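Local coordinates for sphingomyelinase C (Streptomyces griseocarneus, PDB 7CNE), which is a bacterial enzyme of the endonuclease/exonuclease/phosphatase family, built on the DNase I-like alpha/beta fold, at residues His150-Thr154 and Asp166-Phe171; Gly193-Ser199 and Glu244-Tyr248; Gly211-Ala216 and Leu250-Gly254. One frame throughout, in Å; residues are numbered along the deposited sequence.

Contact 1: residues His150-Thr154 and Asp166-Phe171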
ATOM      1  N   HIS A 150       0.819  -0.562   4.824  1.00 15.18           N
ATOM      2  CA  HIS A 150       1.301  -1.891   4.477  1.00 14.70           C
ATOM      3  C   HIS A 150       1.299  -2.656   5.797  1.00 15.24           C
ATOM      4  O   HIS A 150       2.136  -2.389   6.659  1.00 16.76           O
ATOM      5  CB  HIS A 150       2.703  -1.816   3.867  1.00 15.87           C
ATOM      6  CG  HIS A 150       3.238  -3.131   3.394  1.00 15.69           C
ATOM      7  ND1 HIS A 150       4.548  -3.296   2.992  1.00 16.02           N
ATOM      8  CD2 HIS A 150       2.640  -4.339   3.243  1.00 14.65           C
ATOM      9  CE1 HIS A 150       4.739  -4.553   2.629  1.00 18.35           C
ATOM     10  NE2 HIS A 150       3.596  -5.205   2.764  1.00 17.99           N
ATOM     11  N   ALA A 151       0.345  -3.559   5.978  1.00 15.56           N
ATOM     12  CA  ALA A 151       0.145  -4.215   7.264  1.00 15.55           C
ATOM     13  C   ALA A 151       1.108  -5.394   7.449  1.00 16.61           C
ATOM     14  O   ALA A 151       1.840  -5.794   6.538  1.00 16.63           O
ATOM     15  CB  ALA A 151      -1.311  -4.677   7.407  1.00 15.90           C
ATOM     16  N   GLN A 152       1.106  -5.939   8.666  1.00 17.31           N
ATOM     17  CA  GLN A 152       2.056  -6.975   9.070  1.00 18.21           C
ATOM     18  C   GLN A 152       2.104  -8.144   8.085  1.00 18.86           C
ATOM     19  O   GLN A 152       1.076  -8.726   7.736  1.00 18.59           O
ATOM     20  CB  GLN A 152       1.672  -7.485  10.463  1.00 17.21           C
ATOM     21  CG  GLN A 152       2.417  -8.751  10.912  1.00 18.71           C
ATOM     22  CD  GLN A 152       3.852  -8.460  11.257  1.00 21.05           C
ATOM     23  OE1 GLN A 152       4.128  -7.530  12.001  1.00 21.09           O
ATOM     24  NE2 GLN A 152       4.784  -9.249  10.709  1.00 21.65           N
ATOM     25  N   SER A 153       3.311  -8.509   7.661  1.00 19.68           N
ATOM     26  CA  SER A 153       3.469  -9.643   6.764  1.00 21.87           C
ATOM     27  C   SER A 153       3.492 -10.953   7.551  1.00 22.83           C
ATOM     28  O   SER A 153       3.721 -10.982   8.762  1.00 22.52           O
ATOM     29  CB  SER A 153       4.753  -9.511   5.937  1.00 22.77           C
ATOM     30  OG  SER A 153       5.898  -9.577   6.776  1.00 29.50           O
ATOM     31  N   THR A 154       3.228 -12.052   6.846  1.00 22.67           N
ATOM     32  CA  THR A 154       3.254 -13.380   7.462  1.00 27.56           C
ATOM     33  C   THR A 154       4.699 -13.879   7.441  1.00 29.34           C
ATOM     34  O   THR A 154       5.123 -14.650   6.577  1.00 32.20           O
ATOM     35  CB  THR A 154       2.281 -14.313   6.748  1.00 30.97           C
ATOM     36  OG1 THR A 154       0.960 -13.768   6.874  1.00 29.75           O
ATOM     37  CG2 THR A 154       2.292 -15.709   7.376  1.00 31.89           C
ATOM     38  N   ASP A 166      -1.121  -9.578  15.148  1.00 20.85           N
ATOM     39  CA  ASP A 166      -0.627  -8.211  15.075  1.00 21.17           C
ATOM     40  C   ASP A 166      -1.306  -7.420  13.962  1.00 19.03           C
ATOM     41  O   ASP A 166      -1.548  -6.221  14.133  1.00 19.08           O
ATOM     42  CB  ASP A 166       0.893  -8.204  14.921  1.00 20.87           C
ATOM     43  CG  ASP A 166       1.592  -8.485  16.235  1.00 23.20           C
ATOM     44  OD1 ASP A 166       0.918  -8.396  17.282  1.00 24.14           O
ATOM     45  OD2 ASP A 166       2.794  -8.795  16.230  1.00 23.32           O
ATOM     46  N   ARG A 167      -1.646  -8.057  12.832  1.00 18.89           N
ATOM     47  CA  ARG A 167      -2.471  -7.360  11.843  1.00 18.03           C
ATOM     48  C   ARG A 167      -3.767  -6.874  12.474  1.00 19.92           C
ATOM     49  O   ARG A 167      -4.207  -5.744  12.224  1.00 18.45           O
ATOM     50  CB  ARG A 167      -2.786  -8.267  10.644  1.00 18.51           C
ATOM     51  CG  ARG A 167      -1.646  -8.437   9.647  1.00 21.32           C
ATOM     52  CD  ARG A 167      -2.115  -9.037   8.329  1.00 17.40           C
ATOM     53  NE  ARG A 167      -2.480 -10.451   8.421  1.00 22.90           N
ATOM     54  CZ  ARG A 167      -1.626 -11.464   8.310  1.00 23.61           C
ATOM     55  NH1 ARG A 167      -0.322 -11.240   8.125  1.00 17.40           N
ATOM     56  NH2 ARG A 167      -2.081 -12.712   8.384  1.00 21.27           N
ATOM     57  N   SER A 168      -4.409  -7.724  13.280  1.00 18.98           N
ATOM     58  CA  SER A 168      -5.648  -7.316  13.931  1.00 17.16           C
ATOM     59  C   SER A 168      -5.430  -6.061  14.765  1.00 18.50           C
ATOM     60  O   SER A 168      -6.203  -5.102  14.676  1.00 17.41           O
ATOM     61  CB  SER A 168      -6.186  -8.459  14.798  1.00 18.54           C
ATOM     62  OG  SER A 168      -7.324  -8.056  15.538  1.00 19.23           O
ATOM     63  N   ARG A 169      -4.360  -6.043  15.569  1.00 17.80           N
ATOM     64  CA  ARG A 169      -4.063  -4.858  16.370  1.00 19.22           C
ATOM     65  C   ARG A 169      -3.732  -3.655  15.486  1.00 17.57           C
ATOM     66  O   ARG A 169      -4.082  -2.515  15.822  1.00 16.45           O
ATOM     67  CB  ARG A 169      -2.913  -5.153  17.338  1.00 19.58           C
ATOM     68  CG  ARG A 169      -3.315  -6.088  18.502  1.00 20.15           C
ATOM     69  CD  ARG A 169      -2.160  -6.987  18.971  1.00 19.00           C
ATOM     70  NE  ARG A 169      -2.552  -7.797  20.133  1.00 23.13           N
ATOM     71  CZ  ARG A 169      -3.286  -8.910  20.059  1.00 26.25           C
ATOM     72  NH1 ARG A 169      -3.706  -9.365  18.879  1.00 21.34           N
ATOM     73  NH2 ARG A 169      -3.595  -9.583  21.165  1.00 26.82           N
ATOM     74  N   GLN A 170      -3.054  -3.881  14.356  1.00 16.50           N
ATOM     75  CA  GLN A 170      -2.748  -2.762  13.459  1.00 19.94           C
ATOM     76  C   GLN A 170      -4.021  -2.146  12.888  1.00 20.96           C
ATOM     77  O   GLN A 170      -4.159  -0.917  12.841  1.00 18.64           O
ATOM     78  CB  GLN A 170      -1.819  -3.221  12.332  1.00 16.80           C
ATOM     79  CG  GLN A 170      -0.396  -3.584  12.827  1.00 16.84           C
ATOM     80  CD  GLN A 170       0.516  -4.079  11.713  1.00 18.62           C
ATOM     81  OE1 GLN A 170       0.068  -4.320  10.585  1.00 18.47           O
ATOM     82  NE2 GLN A 170       1.808  -4.226  12.021  1.00 17.57           N
ATOM     83  N   PHE A 171      -4.964  -2.985  12.452  1.00 16.59           N
ATOM     84  CA  PHE A 171      -6.227  -2.457  11.940  1.00 18.07           C
ATOM     85  C   PHE A 171      -6.993  -1.717  13.034  1.00 17.56           C
ATOM     86  O   PHE A 171      -7.598  -0.667  12.779  1.00 15.49           O
ATOM     87  CB  PHE A 171      -7.092  -3.585  11.363  1.00 17.90           C
ATOM     88  CG  PHE A 171      -6.446  -4.351  10.232  1.00 19.51           C
ATOM     89  CD1 PHE A 171      -5.743  -3.689   9.230  1.00 17.62           C
ATOM     90  CD2 PHE A 171      -6.564  -5.745  10.166  1.00 17.84           C
ATOM     91  CE1 PHE A 171      -5.150  -4.406   8.165  1.00 19.36           C
ATOM     92  CE2 PHE A 171      -5.979  -6.470   9.115  1.00 18.34           C
ATOM     93  CZ  PHE A 171      -5.263  -5.791   8.113  1.00 19.82           C
TER
HETATM   94  O   HOH W   1       3.569  -3.886   9.401  1.00 28.96           O
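Arg167 lays the start of its side chain along Gln152, with CG of Arg167 3.5 Å from CB of Gln152, and then presents the edge of its guanidinium to the loop. Its NH1 gives hydrogen bonds to Gln152 O (2.9 Å) and Thr154 OG1 (3.1 Å), both near the guanidinium plane, while NE makes a salt bridge with Glu203. One helical turn on, Gln170 accepts the backbone N of Gln152 at its OE1 (2.7 Å). Its NE2 turns to Asp120 O and to a water at 3.2 Å. Loop and helix both belong to the beta-alpha-beta crossover that joins strand 142-150 through helix 162-180 to its parallel neighbour 188-192, so these bonds tie the chain leaving the first strand to the helix it goes on to form. Next to the Gln170 bond, Ala151 CB packs on Phe171 CE1 at 3.9 Å. The Gln152 amide bonds within its loop and beyond: NE2 to Ser153 O (2.8 Å), OE1 to the amide of Cys122, disulfide-bonded to Cys158.

Contact 2: residues Gly193-Ser199 and Glu244-Tyr248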
ATOM      1  N   GLY A 193      -4.216  -0.080   0.908  1.00 17.23           N
ATOM      2  CA  GLY A 193      -2.898  -0.634   1.124  1.00 15.18           C
ATOM      3  C   GLY A 193      -2.817  -2.111   0.822  1.00 16.85           C
ATOM      4  O   GLY A 193      -3.798  -2.765   0.447  1.00 13.94           O
ATOM      5  N   ASP A 194      -1.589  -2.607   0.954  1.00 13.20           N
ATOM      6  CA  ASP A 194      -1.307  -4.031   1.055  1.00 15.94           C
ATOM      7  C   ASP A 194      -1.639  -4.427   2.488  1.00 17.14           C
ATOM      8  O   ASP A 194      -0.832  -4.222   3.400  1.00 16.09           O
ATOM      9  CB  ASP A 194       0.157  -4.302   0.716  1.00 14.19           C
ATOM     10  CG  ASP A 194       0.517  -5.766   0.787  1.00 16.70           C
ATOM     11  OD1 ASP A 194      -0.308  -6.575   1.256  1.00 15.57           O
ATOM     12  OD2 ASP A 194       1.635  -6.106   0.343  1.00 19.40           O
ATOM     13  N   LEU A 195      -2.835  -4.970   2.704  1.00 15.36           N
ATOM     14  CA  LEU A 195      -3.258  -5.293   4.059  1.00 17.82           C
ATOM     15  C   LEU A 195      -2.872  -6.703   4.481  1.00 17.89           C
ATOM     16  O   LEU A 195      -3.123  -7.071   5.632  1.00 16.43           O
ATOM     17  CB  LEU A 195      -4.766  -5.080   4.221  1.00 17.95           C
ATOM     18  CG  LEU A 195      -5.266  -3.735   3.687  1.00 17.25           C
ATOM     19  CD1 LEU A 195      -6.749  -3.566   3.947  1.00 18.03           C
ATOM     20  CD2 LEU A 195      -4.474  -2.586   4.318  1.00 16.31           C
ATOM     21  N   ASN A 196      -2.258  -7.484   3.589  1.00 15.23           N
ATOM     22  CA  ASN A 196      -1.699  -8.795   3.921  1.00 19.81           C
ATOM     23  C   ASN A 196      -2.750  -9.732   4.507  1.00 19.64           C
ATOM     24  O   ASN A 196      -2.440 -10.580   5.344  1.00 15.61           O
ATOM     25  CB  ASN A 196      -0.496  -8.660   4.864  1.00 17.46           C
ATOM     26  CG  ASN A 196       0.818  -8.709   4.115  1.00 19.77           C
ATOM     27  OD1 ASN A 196       1.020  -9.594   3.299  1.00 17.07           O
ATOM     28  ND2 ASN A 196       1.709  -7.747   4.370  1.00 17.39           N
ATOM     29  N   VAL A 197      -3.995  -9.562   4.067  1.00 17.56           N
ATOM     30  CA  VAL A 197      -5.119 -10.421   4.425  1.00 18.26           C
ATOM     31  C   VAL A 197      -5.704 -10.987   3.135  1.00 19.17           C
ATOM     32  O   VAL A 197      -6.154 -10.225   2.266  1.00 20.32           O
ATOM     33  CB  VAL A 197      -6.196  -9.649   5.206  1.00 17.89           C
ATOM     34  CG1 VAL A 197      -7.419 -10.529   5.442  1.00 21.45           C
ATOM     35  CG2 VAL A 197      -5.637  -9.120   6.525  1.00 20.75           C
ATOM     36  N   ASP A 198      -5.735 -12.313   3.027  1.00 16.73           N
ATOM     37  CA  ASP A 198      -6.278 -12.968   1.835  1.00 21.30           C
ATOM     38  C   ASP A 198      -7.798 -12.837   1.792  1.00 22.53           C
ATOM     39  O   ASP A 198      -8.494 -13.282   2.712  1.00 22.13           O
ATOM     40  CB  ASP A 198      -5.865 -14.437   1.819  1.00 23.26           C
ATOM     41  CG  ASP A 198      -6.264 -15.148   0.533  1.00 26.87           C
ATOM     42  OD1 ASP A 198      -6.452 -14.480  -0.508  1.00 24.44           O
ATOM     43  OD2 ASP A 198      -6.395 -16.386   0.575  1.00 25.78           O
ATOM     44  N   SER A 199      -8.316 -12.246   0.706  1.00 20.73           N
ATOM     45  CA  SER A 199      -9.758 -12.072   0.561  1.00 23.78           C
ATOM     46  C   SER A 199     -10.488 -13.401   0.535  1.00 21.84           C
ATOM     47  O   SER A 199     -11.680 -13.447   0.849  1.00 22.84           O
ATOM     48  CB  SER A 199     -10.087 -11.292  -0.720  1.00 23.33           C
ATOM     49  OG  SER A 199      -9.849 -12.090  -1.868  1.00 21.22           O
ATOM     50  N   GLU A 244      -2.684 -15.718  -3.204  1.00 25.88           N
ATOM     51  CA  GLU A 244      -3.609 -15.000  -2.336  1.00 24.42           C
ATOM     52  C   GLU A 244      -3.884 -13.607  -2.894  1.00 23.92           C
ATOM     53  O   GLU A 244      -3.398 -13.219  -3.961  1.00 22.83           O
ATOM     54  CB  GLU A 244      -3.126 -14.940  -0.875  1.00 27.10           C
ATOM     55  CG  GLU A 244      -2.347 -16.161  -0.412  1.00 34.30           C
ATOM     56  CD  GLU A 244      -1.991 -16.144   1.071  1.00 39.05           C
ATOM     57  OE1 GLU A 244      -1.804 -15.060   1.653  1.00 38.90           O
ATOM     58  OE2 GLU A 244      -1.921 -17.246   1.656  1.00 49.69           O
ATOM     59  N   ASP A 245      -4.700 -12.863  -2.159  1.00 20.71           N
ATOM     60  CA  ASP A 245      -5.381 -11.684  -2.690  1.00 22.36           C
ATOM     61  C   ASP A 245      -5.422 -10.658  -1.564  1.00 21.18           C
ATOM     62  O   ASP A 245      -6.322 -10.707  -0.718  1.00 20.51           O
ATOM     63  CB  ASP A 245      -6.779 -12.064  -3.165  1.00 21.17           C
ATOM     64  CG  ASP A 245      -7.451 -10.971  -3.931  1.00 20.72           C
ATOM     65  OD1 ASP A 245      -6.740 -10.213  -4.633  1.00 21.94           O
ATOM     66  OD2 ASP A 245      -8.695 -10.862  -3.821  1.00 21.75           O
ATOM     67  N   LEU A 246      -4.468  -9.714  -1.580  1.00 19.32           N
ATOM     68  CA  LEU A 246      -4.052  -9.012  -0.370  1.00 21.10           C
ATOM     69  C   LEU A 246      -4.278  -7.504  -0.350  1.00 18.17           C
ATOM     70  O   LEU A 246      -4.061  -6.892   0.706  1.00 15.23           O
ATOM     71  CB  LEU A 246      -2.553  -9.266  -0.112  1.00 19.37           C
ATOM     72  CG  LEU A 246      -2.101 -10.729  -0.079  1.00 18.32           C
ATOM     73  CD1 LEU A 246      -0.582 -10.839   0.136  1.00 14.51           C
ATOM     74  CD2 LEU A 246      -2.864 -11.424   1.020  1.00 17.60           C
ATOM     75  N   ASP A 247      -4.691  -6.885  -1.458  1.00 19.33           N
ATOM     76  CA  ASP A 247      -4.603  -5.436  -1.635  1.00 15.53           C
ATOM     77  C   ASP A 247      -5.999  -4.838  -1.802  1.00 17.43           C
ATOM     78  O   ASP A 247      -6.812  -5.363  -2.566  1.00 16.93           O
ATOM     79  CB  ASP A 247      -3.709  -5.123  -2.844  1.00 15.71           C
ATOM     80  CG  ASP A 247      -2.295  -5.713  -2.696  1.00 22.49           C
ATOM     81  OD1 ASP A 247      -1.506  -5.169  -1.891  1.00 17.03           O
ATOM     82  OD2 ASP A 247      -1.968  -6.721  -3.373  1.00 20.51           O
ATOM     83  N   TYR A 248      -6.276  -3.739  -1.088  1.00 16.43           N
ATOM     84  CA  TYR A 248      -7.638  -3.236  -0.923  1.00 16.32           C
ATOM     85  C   TYR A 248      -7.674  -1.715  -0.888  1.00 16.41           C
ATOM     86  O   TYR A 248      -6.708  -1.062  -0.488  1.00 16.33           O
ATOM     87  CB  TYR A 248      -8.270  -3.727   0.388  1.00 15.45           C
ATOM     88  CG  TYR A 248      -8.303  -5.229   0.587  1.00 17.75           C
ATOM     89  CD1 TYR A 248      -7.236  -5.896   1.188  1.00 19.14           C
ATOM     90  CD2 TYR A 248      -9.426  -5.971   0.216  1.00 18.74           C
ATOM     91  CE1 TYR A 248      -7.276  -7.270   1.400  1.00 18.29           C
ATOM     92  CE2 TYR A 248      -9.478  -7.349   0.427  1.00 18.97           C
ATOM     93  CZ  TYR A 248      -8.392  -7.989   1.023  1.00 21.22           C
ATOM     94  OH  TYR A 248      -8.411  -9.356   1.224  1.00 21.48           O
TER
HETATM   95  O   HOH W   2      -5.011 -17.807   2.610  1.00 39.70           O
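The two backbones run antiparallel, but they pair as regular strands over only two residue pairs. Gly193 and Tyr248 form a hydrogen-bonded pair, Gly193 N to Tyr248 O at 3.0 Å and Tyr248 N to Gly193 O at 3.1 Å, and Asp194 with Asp247 is the non-hydrogen-bonded pair that follows, its CA atoms 4.5 Å apart. The chain turns a corner at Gly193, whose backbone angles would jam a CB against the preceding carbonyl. Beyond it, Leu246 O takes Leu195 N (3.0 Å) and, weakly, Asn196 N (3.5 Å), and Ser199 N reaches Asp245 O (2.9 Å). Gly193-Asn196 reads Gly-Asp-Leu-Asn, the GDxN signature of the DNase I-like family, set where strand 188-192 ends beside edge strand 247-251; in relatives this loop lies at the active site. Asp194 and Asp247 point to the same face, their OD1 atoms 3.6 Å apart; Asp194 OD2 is bonded by Asn16, and Asp247 OD2 by Ser225 and His290. On the other face Tyr248 reaches back to the loop, its CD1 3.6 Å from Leu195 CD1 and its OH donating to Val197 O (2.6 Å). Farther along, Ser199 OG donates to Asp245 OD2 (2.6 Å), an oxygen that also pairs with Arg219, and a water donates to Asp198 OD2 (2.8 Å) and, weakly, to Glu244 OE2 (3.3 Å).

Contact 3: residues Gly211-Ala216 and Leu250-Gly254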
ATOM      1  N   GLY A 211     -10.955  -3.041  11.225  1.00 16.99           N
ATOM      2  CA  GLY A 211     -10.835  -1.704  10.670  1.00 18.10           C
ATOM      3  C   GLY A 211     -12.119  -0.913  10.602  1.00 24.67           C
ATOM      4  O   GLY A 211     -12.089   0.262  10.213  1.00 21.98           O
ATOM      5  N   ASP A 212     -13.244  -1.524  10.988  1.00 20.84           N
ATOM      6  CA  ASP A 212     -14.578  -0.934  10.827  1.00 22.71           C
ATOM      7  C   ASP A 212     -14.813  -0.500   9.376  1.00 23.17           C
ATOM      8  O   ASP A 212     -15.228   0.627   9.087  1.00 20.70           O
ATOM      9  CB  ASP A 212     -14.795   0.223  11.802  1.00 22.44           C
ATOM     10  CG  ASP A 212     -16.284   0.535  12.022  1.00 28.22           C
ATOM     11  OD1 ASP A 212     -17.136  -0.262  11.572  1.00 26.08           O
ATOM     12  OD2 ASP A 212     -16.597   1.583  12.636  1.00 27.35           O
ATOM     13  N   LEU A 213     -14.562  -1.432   8.458  1.00 21.93           N
ATOM     14  CA  LEU A 213     -14.545  -1.174   7.025  1.00 21.86           C
ATOM     15  C   LEU A 213     -15.784  -1.754   6.360  1.00 21.29           C
ATOM     16  O   LEU A 213     -16.211  -2.860   6.694  1.00 23.52           O
ATOM     17  CB  LEU A 213     -13.297  -1.791   6.382  1.00 21.45           C
ATOM     18  CG  LEU A 213     -11.964  -1.412   7.029  1.00 19.86           C
ATOM     19  CD1 LEU A 213     -10.873  -2.369   6.591  1.00 18.32           C
ATOM     20  CD2 LEU A 213     -11.625   0.033   6.667  1.00 23.09           C
ATOM     21  N   ALA A 214     -16.351  -1.012   5.407  1.00 21.37           N
ATOM     22  CA  ALA A 214     -17.389  -1.571   4.539  1.00 20.99           C
ATOM     23  C   ALA A 214     -16.743  -2.376   3.414  1.00 19.86           C
ATOM     24  O   ALA A 214     -15.762  -1.921   2.820  1.00 22.32           O
ATOM     25  CB  ALA A 214     -18.258  -0.462   3.956  1.00 21.49           C
ATOM     26  N   PRO A 215     -17.230  -3.577   3.114  1.00 21.71           N
ATOM     27  CA  PRO A 215     -16.705  -4.292   1.949  1.00 22.11           C
ATOM     28  C   PRO A 215     -17.026  -3.512   0.689  1.00 19.47           C
ATOM     29  O   PRO A 215     -17.993  -2.746   0.641  1.00 20.18           O
ATOM     30  CB  PRO A 215     -17.444  -5.637   1.981  1.00 22.48           C
ATOM     31  CG  PRO A 215     -18.705  -5.348   2.720  1.00 21.22           C
ATOM     32  CD  PRO A 215     -18.345  -4.301   3.751  1.00 21.70           C
ATOM     33  N   ALA A 216     -16.174  -3.668  -0.317  1.00 19.17           N
ATOM     34  CA  ALA A 216     -16.512  -3.132  -1.624  1.00 21.15           C
ATOM     35  C   ALA A 216     -17.788  -3.804  -2.111  1.00 23.11           C
ATOM     36  O   ALA A 216     -18.082  -4.949  -1.758  1.00 22.33           O
ATOM     37  CB  ALA A 216     -15.367  -3.359  -2.616  1.00 18.50           C
ATOM     38  N   LEU A 250     -10.842   0.401   0.837  1.00 15.45           N
ATOM     39  CA  LEU A 250     -12.143   0.176   1.464  1.00 16.85           C
ATOM     40  C   LEU A 250     -12.569   1.398   2.267  1.00 19.42           C
ATOM     41  O   LEU A 250     -11.770   1.976   3.011  1.00 22.10           O
ATOM     42  CB  LEU A 250     -12.113  -1.061   2.379  1.00 13.20           C
ATOM     43  CG  LEU A 250     -11.818  -2.397   1.687  1.00 15.89           C
ATOM     44  CD1 LEU A 250     -11.590  -3.542   2.703  1.00 17.82           C
ATOM     45  CD2 LEU A 250     -12.935  -2.752   0.709  1.00 16.92           C
ATOM     46  N   HIS A 251     -13.838   1.771   2.122  1.00 16.84           N
ATOM     47  CA  HIS A 251     -14.418   2.874   2.869  1.00 16.85           C
ATOM     48  C   HIS A 251     -14.708   2.469   4.313  1.00 20.89           C
ATOM     49  O   HIS A 251     -14.790   1.285   4.658  1.00 19.10           O
ATOM     50  CB  HIS A 251     -15.698   3.358   2.193  1.00 17.73           C
ATOM     51  CG  HIS A 251     -15.446   4.096   0.922  1.00 15.50           C
ATOM     52  ND1 HIS A 251     -15.222   5.456   0.889  1.00 18.36           N
ATOM     53  CD2 HIS A 251     -15.343   3.664  -0.356  1.00 15.93           C
ATOM     54  CE1 HIS A 251     -15.013   5.833  -0.360  1.00 17.99           C
ATOM     55  NE2 HIS A 251     -15.078   4.766  -1.134  1.00 18.77           N
ATOM     56  N   ARG A 252     -14.871   3.485   5.155  1.00 18.35           N
ATOM     57  CA  ARG A 252     -15.144   3.312   6.578  1.00 21.11           C
ATOM     58  C   ARG A 252     -16.646   3.286   6.837  1.00 23.21           C
ATOM     59  O   ARG A 252     -17.394   4.099   6.284  1.00 22.87           O
ATOM     60  CB  ARG A 252     -14.505   4.459   7.365  1.00 20.37           C
ATOM     61  CG  ARG A 252     -14.646   4.372   8.866  1.00 24.11           C
ATOM     62  CD  ARG A 252     -13.590   5.259   9.523  1.00 25.49           C
ATOM     63  NE  ARG A 252     -13.732   5.344  10.970  1.00 28.49           N
ATOM     64  CZ  ARG A 252     -13.173   4.507  11.838  1.00 24.28           C
ATOM     65  NH1 ARG A 252     -12.423   3.494  11.417  1.00 21.97           N
ATOM     66  NH2 ARG A 252     -13.371   4.686  13.138  1.00 24.28           N
ATOM     67  N   ASN A 253     -17.086   2.359   7.690  1.00 19.47           N
ATOM     68  CA  ASN A 253     -18.502   2.303   8.036  1.00 24.93           C
ATOM     69  C   ASN A 253     -18.972   3.627   8.630  1.00 25.34           C
ATOM     70  O   ASN A 253     -18.246   4.286   9.378  1.00 23.21           O
ATOM     71  CB  ASN A 253     -18.774   1.168   9.024  1.00 20.70           C
ATOM     72  CG  ASN A 253     -18.724  -0.196   8.364  1.00 23.12           C
ATOM     73  OD1 ASN A 253     -19.167  -0.359   7.223  1.00 23.23           O
ATOM     74  ND2 ASN A 253     -18.192  -1.188   9.083  1.00 23.46           N
ATOM     75  N   GLY A 254     -20.196   4.018   8.284  1.00 27.26           N
ATOM     76  CA  GLY A 254     -20.783   5.229   8.815  1.00 25.78           C
ATOM     77  C   GLY A 254     -20.382   6.508   8.113  1.00 29.45           C
ATOM     78  O   GLY A 254     -20.816   7.584   8.536  1.00 31.04           O
TER
HETATM   79  O   HOH W   3     -11.767   2.803   8.745  1.00 24.94           O
HETATM   80  O   HOH W   4     -17.445   4.053  12.014  1.00 35.43           O
HETATM   81  O   HOH W   5     -15.536  -0.002   0.649  1.00 17.29           O
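Gly211, at the C-terminal end of the helix, sends its carbonyl O to a water (3.0 Å) that is also held by Arg252 NH1 (2.8 Å); NH2 of that arginine makes a salt bridge with Asp175. Asp212 follows with positive phi, the C' residue of a Schellman motif, and meets Asn253 twice: its O accepts Asn253 N and its OD1 accepts Asn253 ND2, both at 2.9 Å. A second water joins Asp212 OD2 to Asn253 O. Leu213 forms a single backbone bridge with Arg252, CA to CA 4.5 Å, and sets its CD1 4.1 Å from Leu250 CD1. Here the chain is passing from helix 203-211 to strand 218-221, an edge of the seven-stranded sheet, and on its way it fastens to strand 247-251, an edge of the six-stranded sheet, in the DNase I-like sandwich. Ala214 N bonds His251 O (2.9 Å), and a third water connects Ala214 O with His251 N. Past Pro215, Ala216 rests its CB 4.2 Å from Leu250 CD2.

Contacts 1 and 2 lie side by side, centres about 11 Å apart, and bond to each other: Ala151 N sits 2.9 Å from Asp194 O and Ala151 O 2.9 Å from Asn196 ND2, both probable hydrogen bonds. Both border a bound succinic acid, probably from the crystallisation liquor, which may mark a pocket; His150 NE2 and Asn196 ND2 are both hydrogen-bonded to it. The side chain of Asp194 in contact 2 is about 3 Å from the bound succinic acid. Contact 3 is set farther off, its centre about 17 Å from that of contact 1 and about 15 Å from that of contact 2. It shares strand 247-251 with contact 2 and touches contact 1 where Phe171 CB packs 3.9 Å from Gly211 N.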